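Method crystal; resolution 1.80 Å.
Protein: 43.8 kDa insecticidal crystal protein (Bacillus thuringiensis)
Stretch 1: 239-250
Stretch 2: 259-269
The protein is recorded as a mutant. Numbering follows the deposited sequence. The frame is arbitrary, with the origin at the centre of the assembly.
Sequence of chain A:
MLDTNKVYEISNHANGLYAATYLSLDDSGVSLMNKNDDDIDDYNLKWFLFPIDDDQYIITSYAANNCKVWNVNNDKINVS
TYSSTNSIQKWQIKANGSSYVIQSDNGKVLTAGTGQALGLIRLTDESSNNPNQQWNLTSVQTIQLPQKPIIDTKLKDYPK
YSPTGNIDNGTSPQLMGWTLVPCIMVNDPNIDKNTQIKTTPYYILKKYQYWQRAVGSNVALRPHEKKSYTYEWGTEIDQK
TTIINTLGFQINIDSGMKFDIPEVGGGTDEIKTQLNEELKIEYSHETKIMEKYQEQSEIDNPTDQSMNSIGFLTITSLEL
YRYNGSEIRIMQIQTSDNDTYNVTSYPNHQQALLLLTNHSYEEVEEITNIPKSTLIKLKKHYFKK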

# COMPACT_ATOMS: atom_id res chain seq x y z
N GLN A 239 1.07 9.82 12.13
CA GLN A 239 1.51 8.80 11.17
C GLN A 239 2.28 7.69 11.86
O GLN A 239 2.29 6.55 11.39
CB GLN A 239 2.34 9.39 10.02
CG GLN A 239 1.65 10.47 9.15
CD GLN A 239 2.19 10.53 7.71
OE1 GLN A 239 2.49 9.50 7.09
NE2 GLN A 239 2.29 11.75 7.16
N LYS A 240 2.95 8.04 12.95
CA LYS A 240 3.72 7.07 13.73
C LYS A 240 2.86 5.90 14.19
O LYS A 240 3.23 4.74 14.02
CB LYS A 240 4.32 7.76 14.96
CG LYS A 240 5.77 8.19 14.84
CD LYS A 240 6.09 9.20 15.93
CE LYS A 240 7.41 8.94 16.58
NZ LYS A 240 7.43 9.64 17.90
N THR A 241 1.70 6.20 14.76
CA THR A 241 0.87 5.12 15.29
C THR A 241 -0.12 4.49 14.31
O THR A 241 -0.85 3.56 14.65
CB THR A 241 0.13 5.58 16.56
OG1 THR A 241 -0.77 6.65 16.23
CG2 THR A 241 1.11 6.20 17.54
N THR A 242 -0.14 4.99 13.09
CA THR A 242 -1.05 4.46 12.09
C THR A 242 -0.38 3.75 10.94
O THR A 242 -0.21 2.58 11.02
CB THR A 242 -1.96 5.53 11.53
OG1 THR A 242 -1.21 6.59 11.00
CG2 THR A 242 -2.81 6.01 12.55
N ILE A 243 0.02 4.46 9.93
CA ILE A 243 0.68 3.92 8.74
C ILE A 243 2.14 3.47 8.91
O ILE A 243 2.54 2.40 8.39
CB ILE A 243 0.51 4.87 7.54
CG1 ILE A 243 0.87 4.16 6.24
CG2 ILE A 243 1.25 6.19 7.72
CD1 ILE A 243 -0.03 4.54 5.10
N ILE A 244 2.95 4.24 9.63
CA ILE A 244 4.32 3.82 9.81
C ILE A 244 4.37 2.54 10.64
O ILE A 244 4.95 1.55 10.23
CB ILE A 244 5.17 4.90 10.49
CG1 ILE A 244 5.17 6.18 9.68
CG2 ILE A 244 6.62 4.35 10.70
CD1 ILE A 244 5.69 7.41 10.48
N ASN A 245 3.79 2.54 11.82
CA ASN A 245 3.96 1.33 12.63
C ASN A 245 3.21 0.12 12.06
O ASN A 245 3.54 -1.01 12.40
CB ASN A 245 3.63 1.58 14.11
CG ASN A 245 4.86 2.16 14.93
OD1 ASN A 245 6.00 2.30 14.42
ND2 ASN A 245 4.61 2.48 16.19
N THR A 246 2.22 0.34 11.20
CA THR A 246 1.46 -0.78 10.64
C THR A 246 2.04 -1.33 9.34
O THR A 246 2.08 -2.53 9.16
CB THR A 246 -0.04 -0.41 10.41
OG1 THR A 246 -0.61 0.14 11.61
CG2 THR A 246 -0.85 -1.66 10.23
N LEU A 247 2.47 -0.44 8.44
CA LEU A 247 2.97 -0.85 7.13
C LEU A 247 4.41 -0.45 6.82
O LEU A 247 4.96 -0.87 5.81
CB LEU A 247 2.09 -0.26 6.04
CG LEU A 247 0.64 -0.80 6.00
CD1 LEU A 247 -0.19 0.02 5.04
CD2 LEU A 247 0.66 -2.31 5.64
N GLY A 248 5.02 0.38 7.66
CA GLY A 248 6.40 0.77 7.39
C GLY A 248 6.60 1.84 6.32
O GLY A 248 7.66 1.91 5.68
N PHE A 249 5.59 2.66 6.09
CA PHE A 249 5.77 3.81 5.20
C PHE A 249 5.00 5.01 5.71
O PHE A 249 4.10 4.87 6.55
CB PHE A 249 5.55 3.51 3.70
CG PHE A 249 4.12 3.31 3.28
CD1 PHE A 249 3.36 4.38 2.82
CD2 PHE A 249 3.58 2.04 3.23
CE1 PHE A 249 2.08 4.19 2.39
CE2 PHE A 249 2.29 1.84 2.82
CZ PHE A 249 1.53 2.90 2.38
N GLN A 250 5.39 6.19 5.23
CA GLN A 250 4.73 7.45 5.60
C GLN A 250 4.37 8.24 4.36
O GLN A 250 4.89 7.99 3.27
CB GLN A 250 5.65 8.31 6.48
CG GLN A 250 6.93 8.78 5.80
CD GLN A 250 7.94 9.38 6.77
OE1 GLN A 250 8.17 8.82 7.84
NE2 GLN A 250 8.55 10.50 6.40
N PHE A 259 9.44 5.23 2.50
CA PHE A 259 9.51 4.01 3.31
C PHE A 259 10.39 4.11 4.54
O PHE A 259 11.51 4.63 4.48
CB PHE A 259 9.84 2.79 2.41
CG PHE A 259 8.74 2.45 1.45
CD1 PHE A 259 8.61 3.12 0.25
CD2 PHE A 259 7.78 1.48 1.78
CE1 PHE A 259 7.54 2.84 -0.61
CE2 PHE A 259 6.74 1.18 0.94
CZ PHE A 259 6.61 1.87 -0.27
N ASP A 260 9.90 3.64 5.68
CA ASP A 260 10.65 3.68 6.93
C ASP A 260 10.97 2.29 7.47
O ASP A 260 10.42 1.30 7.01
CB ASP A 260 9.82 4.35 8.01
CG ASP A 260 9.50 5.77 7.71
OD1 ASP A 260 10.32 6.45 7.06
OD2 ASP A 260 8.46 6.29 8.15
N ILE A 261 11.84 2.24 8.48
CA ILE A 261 12.06 1.00 9.23
C ILE A 261 11.20 1.16 10.45
O ILE A 261 11.53 1.98 11.31
CB ILE A 261 13.51 0.87 9.71
CG1 ILE A 261 14.50 1.12 8.58
CG2 ILE A 261 13.74 -0.52 10.34
CD1 ILE A 261 15.89 0.66 8.91
N PRO A 262 10.12 0.39 10.54
CA PRO A 262 9.14 0.54 11.62
C PRO A 262 9.65 0.09 12.96
O PRO A 262 10.52 -0.77 13.01
CB PRO A 262 7.99 -0.40 11.21
CG PRO A 262 8.34 -0.96 9.84
CD PRO A 262 9.80 -0.72 9.62
N GLU A 263 9.07 0.65 14.03
CA GLU A 263 9.41 0.33 15.42
C GLU A 263 9.17 -1.15 15.72
O GLU A 263 9.91 -1.78 16.50
CB GLU A 263 8.61 1.23 16.40
CG GLU A 263 8.72 2.74 16.14
CD GLU A 263 7.93 3.61 17.13
OE1 GLU A 263 7.86 3.25 18.33
OE2 GLU A 263 7.38 4.67 16.72
N VAL A 264 8.14 -1.70 15.08
CA VAL A 264 7.78 -3.10 15.19
C VAL A 264 7.25 -3.50 13.80
O VAL A 264 6.54 -2.72 13.17
CB VAL A 264 6.68 -3.33 16.25
CG1 VAL A 264 5.93 -4.61 15.98
CG2 VAL A 264 7.25 -3.34 17.66
N GLY A 265 7.59 -4.68 13.32
CA GLY A 265 7.12 -5.08 11.99
C GLY A 265 8.21 -4.99 10.94
O GLY A 265 9.17 -4.23 11.10
N GLY A 266 8.08 -5.78 9.88
CA GLY A 266 9.03 -5.80 8.78
C GLY A 266 8.83 -4.73 7.71
O GLY A 266 9.76 -4.39 7.02
N GLY A 267 7.62 -4.19 7.58
CA GLY A 267 7.36 -3.17 6.57
C GLY A 267 7.08 -3.67 5.14
O GLY A 267 7.00 -4.86 4.90
N THR A 268 6.90 -2.73 4.21
CA THR A 268 6.50 -3.06 2.85
C THR A 268 7.50 -2.61 1.80
O THR A 268 7.15 -2.48 0.61
CB THR A 268 5.14 -2.40 2.56
OG1 THR A 268 5.16 -1.07 3.09
CG2 THR A 268 4.02 -3.09 3.34
N ASP A 269 8.75 -2.37 2.20
CA ASP A 269 9.74 -1.88 1.26
C ASP A 269 9.86 -2.75 0.03
O ASP A 269 10.12 -2.28 -1.02
CB ASP A 269 11.12 -1.68 1.86
CG ASP A 269 11.99 -0.83 0.98
OD1 ASP A 269 11.63 0.33 0.82
OD2 ASP A 269 12.95 -1.30 0.40
O HOH W 1 8.79 -0.54 4.97

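Two direct hydrogen bonds join the stretches, and both use carbonyl groups where the helix in 239-250 ends, of Leu247 in its last turn and of Gly248 just after it. The hydroxyl of Thr268 donates to the backbone of Leu247, with OG1 of Thr268 2.7 Å from O of Leu247. The amide of Asp260 donates to the next carbonyl, with N of Asp260 2.8 Å from O of Gly248. The N-H...O angle of 158° makes this second bond nearly straight. A carbonyl in the last turn of a helix, such as that of Leu247, lacks an amide partner further along the helix, so it is free to bond elsewhere. Here the second stretch supplies the donors.

Water 1 adds an indirect link. The O of water 1 donates to O of Gly248 at 2.8 Å and accepts from N of Thr268 at 3.0 Å. The carbonyl of Gly248 is thus bonded to Asp260 directly and to Thr268 through the water. The carbonyl of Leu247 also receives a CA-H...O contact from Gly267, where CA of Gly267 lies 3.4 Å from O of Leu247.

The side chains of Gln250 and Asp260 also meet. The amide of Gln250 is probably turned over in the model, so the geometry does not settle the pairing.

The backbone changes character at Gly248. The helix runs through Leu247, with a wider pi-type turn at 240-244. Gly248 then leaves helical geometry with positive phi, and Phe249 and Gln250 begin a strand. Phe249 pairs with Phe259 in an antiparallel, non-hydrogen-bonded bridge, their CA atoms 4.2 Å apart. The rest of the second stretch is irregular and passes close to the end of the helix.

CA of Gly248 and CA of Gly267 are 4.1 Å apart, an approach that leaves no room for a side chain on Gly248. A CB on Gly248 would point toward the second stretch and clash with CA of Gly267. It would also be tight against CG of Pro262. Apart from these neighbours, the backbone angles of Gly248 by themselves call for glycine. The same is true of Gly267. In the space left at Gly248, the proline ring packs against the backbone, with CG of Pro262 3.6 Å from CA of Gly248.

The two phenylalanines of the bridge point to the same face of the sheet. CB of Phe249 sits over one face of the Phe259 ring, 4.0 Å from its centroid, in a CH-pi contact. The rings themselves meet obliquely, with planes at 45° and centroids 5.4 Å apart. OG1 of Thr268 lies at the edge of the Phe249 ring, 3.5 Å from its CD2. The methyl of Thr268 faces Leu247, with CG2 of Thr268 4.1 Å from CD2 of Leu247.

Earlier in the helix, the contacts are by packing. CB of Pro262 lies 3.7 Å from O of Ile244. Asn245 meets the aliphatic part of Glu263, with OD1 of Asn245 3.2 Å from CG of Glu263. In all, the contact buries 620 Å², summed over both sides.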